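Local coordinates for lipoprotein (PDB 4QHQ) that binds methionine and probably passes it to an ABC transporter, serving as the membrane-attached solute-binding lipoprotein of the NlpA family, at residues Q16-V21 with V217-S222; T78-I83 with L193-A198. All coordinates share one frame; numbering follows the deposited sequence.

How the contacts relate
The chain has the two-domain form of a periplasmic binding protein, with methionine held in the cleft. Contact 1 packs helices 10-26 and 211-220 together in the domain of the six-stranded sheet. Contact 2 brings together two crossings between that domain and the one with the five-stranded sheet, and supplies Tyr-79 and Ser-81 to the ligand pocket. The contact centres lie about 20 Å apart, yet Tyr-220 joins them: its CE1 packs 3.4 Å from Thr-78 CB and its OH 3.4 Å from Tyr-79 CD2. The Tyr-220 side chain comes within about 9 Å of methionine, nearest atoms, and lies behind the pocket residue Tyr-79 as part of a second shell.

Contact 1 of 2, residues Q16-V21 with V217-S222; sequences QVVQKV and VKAYQS
Val-18 and Val-21 of helix 10-26 meet Ala-219, Tyr-220 and Ser-222 at the end of helix 211-220, a helix-helix contact in the six-stranded domain of this periplasmic binding protein fold. The beta-branch of Val-18 serves two partners at once: CG1 lies 4.0 Å from Ala-219 CB, while CG2 reaches Tyr-220 CD2 at 3.6 Å, approaching the ring obliquely. Val-21, one turn later, sets its CG1 4.0 Å from the same Ala-219 CB. A single methyl at Ala-219 suits this place, because it lets the backbones come close, with the CA atoms of Val-21 and Ala-219 5.5 Å apart. In Tyr-220 the bond to CB leads away from helix 10-26, but CG stands anti to the backbone N (chi1 -164°) and the ring lies beside Val-18 CG2; it also meets Trp-15 and residues of strand 72-80.

No hydrogen bond joins the two segments. Ser-222 is the N-cap of helix 223-233, its OG accepting a weak bond from Val-225 N and sitting 4.0 Å from both Val-21 methyls, CG1 and CG2. The same hydroxyl donates to Ala-219 O at 2.8 Å, from above the carbonyl plane, tying the two helix ends together. Val-21 CG1 also packs against this oxygen, 3.6 Å from Ala-219 O.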
ATOM      1  N   GLN A  16     -16.675   0.693  -4.878  1.00 13.69           N
ATOM      2  CA  GLN A  16     -18.110   0.515  -5.068  1.00 13.28           C
ATOM      3  C   GLN A  16     -18.854   1.766  -4.598  1.00 13.92           C
ATOM      4  O   GLN A  16     -19.823   2.200  -5.232  1.00 16.17           O
ATOM      5  CB  GLN A  16     -18.630  -0.736  -4.351  1.00 17.10           C
ATOM      6  CG  GLN A  16     -17.866  -2.024  -4.649  1.00 17.16           C
ATOM      7  CD  GLN A  16     -17.668  -2.284  -6.132  1.00 17.74           C
ATOM      8  OE1 GLN A  16     -18.627  -2.317  -6.906  1.00 20.61           O
ATOM      9  NE2 GLN A  16     -16.419  -2.476  -6.535  1.00 17.34           N
ATOM     10  N   VAL A  17     -18.388   2.361  -3.503  1.00 15.22           N
ATOM     11  CA  VAL A  17     -18.984   3.602  -3.024  1.00 18.77           C
ATOM     12  C   VAL A  17     -18.647   4.757  -3.971  1.00 15.33           C
ATOM     13  O   VAL A  17     -19.516   5.556  -4.319  1.00 17.63           O
ATOM     14  CB  VAL A  17     -18.533   3.941  -1.590  1.00 16.93           C
ATOM     15  CG1 VAL A  17     -19.233   5.206  -1.089  1.00 17.71           C
ATOM     16  CG2 VAL A  17     -18.819   2.765  -0.658  1.00 18.72           C
ATOM     17  N   VAL A  18     -17.384   4.844  -4.387  1.00 15.35           N
ATOM     18  CA  VAL A  18     -16.976   5.933  -5.264  1.00 14.03           C
ATOM     19  C   VAL A  18     -17.762   5.868  -6.577  1.00 15.00           C
ATOM     20  O   VAL A  18     -18.179   6.896  -7.126  1.00 17.12           O
ATOM     21  CB  VAL A  18     -15.473   5.885  -5.580  1.00 13.31           C
ATOM     22  CG1 VAL A  18     -15.089   7.087  -6.432  1.00 14.16           C
ATOM     23  CG2 VAL A  18     -14.641   5.855  -4.297  1.00 10.89           C
ATOM     24  N   GLN A  19     -17.966   4.653  -7.077  1.00 16.13           N
ATOM     25  CA  GLN A  19     -18.736   4.434  -8.298  1.00 16.92           C
ATOM     26  C   GLN A  19     -20.129   5.033  -8.176  1.00 18.24           C
ATOM     27  O   GLN A  19     -20.619   5.697  -9.102  1.00 19.06           O
ATOM     28  CB  GLN A  19     -18.830   2.935  -8.584  1.00 19.81           C
ATOM     29  CG  GLN A  19     -19.610   2.563  -9.833  1.00 21.17           C
ATOM     30  CD  GLN A  19     -19.591   1.066 -10.082  1.00 21.77           C
ATOM     31  OE1 GLN A  19     -18.961   0.590 -11.027  1.00 30.17           O
ATOM     32  NE2 GLN A  19     -20.273   0.314  -9.224  1.00 28.28           N
ATOM     33  N   LYS A  20     -20.762   4.812  -7.026  1.00 17.78           N
ATOM     34  CA  LYS A  20     -22.098   5.337  -6.773  1.00 21.65           C
ATOM     35  C   LYS A  20     -22.101   6.867  -6.687  1.00 17.40           C
ATOM     36  O   LYS A  20     -22.921   7.527  -7.324  1.00 20.34           O
ATOM     37  CB  LYS A  20     -22.676   4.721  -5.497  1.00 21.21           C
ATOM     38  N   VAL A  21     -21.170   7.424  -5.917  1.00 18.99           N
ATOM     39  CA  VAL A  21     -21.044   8.872  -5.784  1.00 20.25           C
ATOM     40  C   VAL A  21     -20.740   9.534  -7.132  1.00 17.95           C
ATOM     41  O   VAL A  21     -21.333  10.558  -7.482  1.00 20.39           O
ATOM     42  CB  VAL A  21     -19.936   9.242  -4.778  1.00 16.65           C
ATOM     43  CG1 VAL A  21     -19.734  10.746  -4.737  1.00 18.14           C
ATOM     44  CG2 VAL A  21     -20.294   8.722  -3.395  1.00 20.87           C
ATOM     45  N   VAL A 217     -11.903  12.650  -8.755  1.00 13.62           N
ATOM     46  CA  VAL A 217     -11.240  12.874  -7.474  1.00 14.07           C
ATOM     47  C   VAL A 217     -12.249  13.422  -6.466  1.00 15.13           C
ATOM     48  O   VAL A 217     -12.220  13.054  -5.299  1.00 15.84           O
ATOM     49  CB  VAL A 217     -10.010  13.793  -7.629  1.00 15.23           C
ATOM     50  CG1 VAL A 217      -9.447  14.196  -6.266  1.00 13.66           C
ATOM     51  CG2 VAL A 217      -8.945  13.099  -8.464  1.00 17.55           C
ATOM     52  N   LYS A 218     -13.166  14.265  -6.936  1.00 14.70           N
ATOM     53  CA  LYS A 218     -14.224  14.821  -6.082  1.00 17.61           C
ATOM     54  C   LYS A 218     -15.138  13.714  -5.552  1.00 19.22           C
ATOM     55  O   LYS A 218     -15.522  13.710  -4.371  1.00 18.08           O
ATOM     56  CB  LYS A 218     -15.049  15.872  -6.837  1.00 17.46           C
ATOM     57  N   ALA A 219     -15.462  12.766  -6.426  1.00 14.93           N
ATOM     58  CA  ALA A 219     -16.266  11.603  -6.047  1.00 17.81           C
ATOM     59  C   ALA A 219     -15.582  10.756  -4.986  1.00 14.78           C
ATOM     60  O   ALA A 219     -16.241  10.258  -4.080  1.00 15.70           O
ATOM     61  CB  ALA A 219     -16.585  10.747  -7.266  1.00 19.01           C
ATOM     62  N   TYR A 220     -14.267  10.587  -5.100  1.00 12.48           N
ATOM     63  CA  TYR A 220     -13.540   9.815  -4.115  1.00 11.98           C
ATOM     64  C   TYR A 220     -13.469  10.607  -2.817  1.00 14.56           C
ATOM     65  O   TYR A 220     -13.725  10.073  -1.731  1.00 13.93           O
ATOM     66  CB  TYR A 220     -12.132   9.472  -4.596  1.00 12.64           C
ATOM     67  CG  TYR A 220     -11.504   8.360  -3.771  1.00 12.19           C
ATOM     68  CD1 TYR A 220     -11.140   8.565  -2.436  1.00 13.67           C
ATOM     69  CD2 TYR A 220     -11.298   7.105  -4.320  1.00 11.97           C
ATOM     70  CE1 TYR A 220     -10.583   7.540  -1.679  1.00 13.22           C
ATOM     71  CE2 TYR A 220     -10.745   6.083  -3.573  1.00 12.39           C
ATOM     72  CZ  TYR A 220     -10.388   6.309  -2.262  1.00 12.68           C
ATOM     73  OH  TYR A 220      -9.827   5.288  -1.527  1.00 12.45           O
ATOM     74  N   GLN A 221     -13.116  11.884  -2.937  1.00 13.59           N
ATOM     75  CA  GLN A 221     -12.890  12.729  -1.767  1.00 14.13           C
ATOM     76  C   GLN A 221     -14.204  13.318  -1.278  1.00 16.58           C
ATOM     77  O   GLN A 221     -14.371  14.533  -1.195  1.00 18.95           O
ATOM     78  CB  GLN A 221     -11.872  13.821  -2.091  1.00 14.17           C
ATOM     79  CG  GLN A 221     -10.513  13.262  -2.502  1.00 12.80           C
ATOM     80  CD  GLN A 221      -9.487  14.350  -2.774  1.00 15.79           C
ATOM     81  OE1 GLN A 221      -9.836  15.515  -2.973  1.00 15.53           O
ATOM     82  NE2 GLN A 221      -8.212  13.976  -2.776  1.00 13.56           N
ATOM     83  N   SER A 222     -15.131  12.428  -0.948  1.00 15.81           N
ATOM     84  CA  SER A 222     -16.500  12.795  -0.619  1.00 18.03           C
ATOM     85  C   SER A 222     -16.847  12.353   0.795  1.00 18.16           C
ATOM     86  O   SER A 222     -16.209  11.449   1.333  1.00 16.30           O
ATOM     87  CB  SER A 222     -17.452  12.122  -1.603  1.00 16.92           C
ATOM     88  OG  SER A 222     -17.317  10.712  -1.532  1.00 19.11           O
TER

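Contact 2 of 2, residues T78-I83 with L193-A198. With MET (methionine), chain B.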
ATOM      1  N   THR A  78      -5.960   9.562  -1.521  1.00  9.51           N
ATOM      2  CA  THR A  78      -7.128   8.778  -1.151  1.00  9.61           C
ATOM      3  C   THR A  78      -7.158   8.488   0.355  1.00  8.25           C
ATOM      4  O   THR A  78      -7.895   9.124   1.098  1.00 10.54           O
ATOM      5  CB  THR A  78      -7.189   7.486  -1.982  1.00  9.26           C
ATOM      6  OG1 THR A  78      -5.938   6.798  -1.899  1.00 10.82           O
ATOM      7  CG2 THR A  78      -7.451   7.809  -3.446  1.00 11.52           C
ATOM      8  N   TYR A  79      -6.328   7.544   0.803  1.00 10.12           N
ATOM      9  CA  TYR A  79      -6.218   7.235   2.226  1.00 12.05           C
ATOM     10  C   TYR A  79      -4.790   6.820   2.509  1.00  8.68           C
ATOM     11  O   TYR A  79      -4.048   6.468   1.595  1.00  9.32           O
ATOM     12  CB  TYR A  79      -7.159   6.092   2.623  1.00 10.91           C
ATOM     13  CG  TYR A  79      -6.819   4.799   1.951  1.00  9.27           C
ATOM     14  CD1 TYR A  79      -5.884   3.923   2.496  1.00 10.49           C
ATOM     15  CD2 TYR A  79      -7.425   4.441   0.753  1.00 10.53           C
ATOM     16  CE1 TYR A  79      -5.561   2.742   1.864  1.00 12.35           C
ATOM     17  CE2 TYR A  79      -7.114   3.258   0.119  1.00 10.43           C
ATOM     18  CZ  TYR A  79      -6.177   2.406   0.685  1.00 10.19           C
ATOM     19  OH  TYR A  79      -5.867   1.218   0.061  1.00 11.08           O
ATOM     20  N   ILE A  80      -4.436   6.829   3.795  1.00  9.70           N
ATOM     21  CA  ILE A  80      -3.175   6.281   4.269  1.00 10.13           C
ATOM     22  C   ILE A  80      -3.482   5.099   5.191  1.00 11.26           C
ATOM     23  O   ILE A  80      -4.509   5.074   5.885  1.00 12.62           O
ATOM     24  CB  ILE A  80      -2.332   7.370   4.981  1.00 11.29           C
ATOM     25  CG1 ILE A  80      -0.910   6.880   5.273  1.00 11.68           C
ATOM     26  CG2 ILE A  80      -3.027   7.867   6.250  1.00 12.84           C
ATOM     27  CD1 ILE A  80       0.054   8.009   5.598  1.00 14.10           C
ATOM     28  N   SER A  81      -2.612   4.097   5.165  1.00  8.25           N
ATOM     29  CA  SER A  81      -2.862   2.889   5.932  1.00 10.21           C
ATOM     30  C   SER A  81      -1.552   2.367   6.494  1.00 10.02           C
ATOM     31  O   SER A  81      -0.858   1.595   5.825  1.00 11.48           O
ATOM     32  CB  SER A  81      -3.537   1.828   5.064  1.00 10.61           C
ATOM     33  OG  SER A  81      -2.744   1.517   3.938  1.00 10.76           O
ATOM     34  N   PRO A  82      -1.216   2.786   7.715  1.00 10.36           N
ATOM     35  CA  PRO A  82       0.037   2.379   8.371  1.00 10.22           C
ATOM     36  C   PRO A  82       0.278   0.875   8.289  1.00 12.85           C
ATOM     37  O   PRO A  82      -0.601   0.072   8.603  1.00 10.99           O
ATOM     38  CB  PRO A  82      -0.183   2.818   9.818  1.00 12.99           C
ATOM     39  CG  PRO A  82      -1.045   4.035   9.683  1.00 16.42           C
ATOM     40  CD  PRO A  82      -2.014   3.668   8.581  1.00 10.02           C
ATOM     41  N   ILE A  83       1.468   0.507   7.841  1.00  9.55           N
ATOM     42  CA  ILE A  83       1.783  -0.892   7.641  1.00  8.95           C
ATOM     43  C   ILE A  83       2.092  -1.543   8.986  1.00 10.40           C
ATOM     44  O   ILE A  83       2.696  -0.931   9.880  1.00 11.87           O
ATOM     45  CB  ILE A  83       2.925  -1.064   6.616  1.00 10.37           C
ATOM     46  CG1 ILE A  83       2.988  -2.503   6.095  1.00 11.70           C
ATOM     47  CG2 ILE A  83       4.248  -0.573   7.136  1.00 11.88           C
ATOM     48  CD1 ILE A  83       3.781  -2.639   4.793  1.00 12.83           C
ATOM     49  N   LEU A 193       1.386   7.309  11.354  1.00 15.02           N
ATOM     50  CA  LEU A 193       0.613   8.024  10.344  1.00 14.42           C
ATOM     51  C   LEU A 193       1.404   9.149   9.679  1.00 18.04           C
ATOM     52  O   LEU A 193       0.986   9.676   8.646  1.00 21.62           O
ATOM     53  CB  LEU A 193      -0.673   8.591  10.952  1.00 16.98           C
ATOM     54  CG  LEU A 193      -1.801   7.574  11.144  1.00 16.40           C
ATOM     55  CD1 LEU A 193      -2.819   8.099  12.141  1.00 16.06           C
ATOM     56  CD2 LEU A 193      -2.462   7.242   9.807  1.00 15.18           C
ATOM     57  N   THR A 194       2.527   9.533  10.279  1.00 15.41           N
ATOM     58  CA  THR A 194       3.378  10.576   9.712  1.00 17.49           C
ATOM     59  C   THR A 194       4.419   9.934   8.811  1.00 24.29           C
ATOM     60  O   THR A 194       5.623  10.018   9.066  1.00 33.26           O
ATOM     61  CB  THR A 194       4.104  11.374  10.797  1.00 18.64           C
ATOM     62  OG1 THR A 194       4.925  10.484  11.560  1.00 21.08           O
ATOM     63  CG2 THR A 194       3.105  12.058  11.713  1.00 21.26           C
ATOM     64  N   SER A 195       3.938   9.259   7.777  1.00 16.65           N
ATOM     65  CA  SER A 195       4.789   8.576   6.815  1.00 14.35           C
ATOM     66  C   SER A 195       4.483   9.138   5.429  1.00 13.18           C
ATOM     67  O   SER A 195       3.481   9.837   5.242  1.00 16.20           O
ATOM     68  CB  SER A 195       4.490   7.080   6.828  1.00 12.72           C
ATOM     69  OG  SER A 195       3.352   6.804   6.023  1.00 13.24           O
ATOM     70  N   PRO A 196       5.336   8.829   4.445  1.00 14.63           N
ATOM     71  CA  PRO A 196       5.068   9.338   3.093  1.00 13.05           C
ATOM     72  C   PRO A 196       4.165   8.420   2.268  1.00 13.52           C
ATOM     73  O   PRO A 196       4.127   8.572   1.053  1.00 13.75           O
ATOM     74  CB  PRO A 196       6.461   9.381   2.464  1.00 17.79           C
ATOM     75  CG  PRO A 196       7.199   8.270   3.147  1.00 17.35           C
ATOM     76  CD  PRO A 196       6.692   8.258   4.567  1.00 18.40           C
ATOM     77  N   TYR A 197       3.416   7.533   2.898  1.00  9.77           N
ATOM     78  CA  TYR A 197       2.731   6.472   2.159  1.00  9.68           C
ATOM     79  C   TYR A 197       1.228   6.651   1.903  1.00  9.19           C
ATOM     80  O   TYR A 197       0.501   5.667   1.704  1.00  9.36           O
ATOM     81  CB  TYR A 197       3.035   5.106   2.805  1.00 11.03           C
ATOM     82  CG  TYR A 197       4.516   4.853   2.850  1.00  9.06           C
ATOM     83  CD1 TYR A 197       5.223   4.566   1.692  1.00  9.92           C
ATOM     84  CD2 TYR A 197       5.223   4.917   4.054  1.00 10.65           C
ATOM     85  CE1 TYR A 197       6.594   4.367   1.716  1.00 12.41           C
ATOM     86  CE2 TYR A 197       6.593   4.709   4.084  1.00 13.43           C
ATOM     87  CZ  TYR A 197       7.272   4.429   2.919  1.00 11.93           C
ATOM     88  OH  TYR A 197       8.625   4.219   2.929  1.00 14.41           O
ATOM     89  N   ALA A 198       0.759   7.896   1.855  1.00  9.69           N
ATOM     90  CA  ALA A 198      -0.626   8.118   1.444  1.00 10.89           C
ATOM     91  C   ALA A 198      -0.845   7.545   0.060  1.00  8.62           C
ATOM     92  O   ALA A 198      -0.015   7.708  -0.831  1.00  8.96           O
ATOM     93  CB  ALA A 198      -0.984   9.603   1.448  1.00 11.67           C
TER
HETATM   94  N   MET B 301      -2.492   0.190  -0.221  1.00  8.79           N
HETATM   95  CA  MET B 301      -1.070  -0.141  -0.118  1.00 10.21           C
HETATM   96  C   MET B 301      -0.455   0.496   1.108  1.00  9.31           C
HETATM   97  O   MET B 301      -0.772   1.642   1.406  1.00 11.74           O
HETATM   98  CB  MET B 301      -0.346   0.324  -1.387  1.00  8.69           C
HETATM   99  CG  MET B 301       1.157  -0.014  -1.413  1.00 10.33           C
HETATM  100  SD  MET B 301       1.973   0.608  -2.899  1.00  8.99           S
HETATM  101  CE  MET B 301       1.225  -0.411  -4.173  1.00  9.85           C
HETATM  102  OXT MET B 301       0.343  -0.131   1.827  1.00  9.38           O
HETATM  103  O   HOH W   1      -0.342   3.598   3.338  1.00  9.47           O
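The side chain of Ile-80 is extended, with CG1 anti to its backbone N (chi1 -170°) and CD1 carried on by a second extended torsion (chi2 164°), which brings CD1 against residues 193-198. This reach spans two interdomain crossings of a type 2 periplasmic binding protein: 78-83 leaves strand 72-80 for the second domain, and 193-198 returns to strand 199-204. The beta-branch of isoleucine lets one side chain meet two places. Its longer branch, CG1-CD1, places CD1 3.5 Å from Ser-195 OG and close to Leu-193 O, while CG2 meets Leu-193 CD2 at 3.7 Å. Its CB lies beside Ala-198, small enough to admit close backbones. The same leucine methyl, CD2, also packs 3.5 Å from Pro-82 CG, against a compact ring that gives it a rigid apolar surface.

Ser-195 shapes the returning crossing through an ST turn, its OG accepting from Tyr-197 N at 3.2 Å with an N-H...O angle of 156°. On the ligand side, the hydroxyl of Tyr-79 bonds to Asp-11, and Asn-199 and Arg-113 bind methionine directly. A water links both crossings to the ligand. It accepts from Ser-81 N at 3.0 Å and its oxygen sits 2.8 Å from both Tyr-197 O and the methionine carboxylate atom O, though its two protons have further acceptors within reach. Ser-81 OG itself lies 3.2 Å from methionine O.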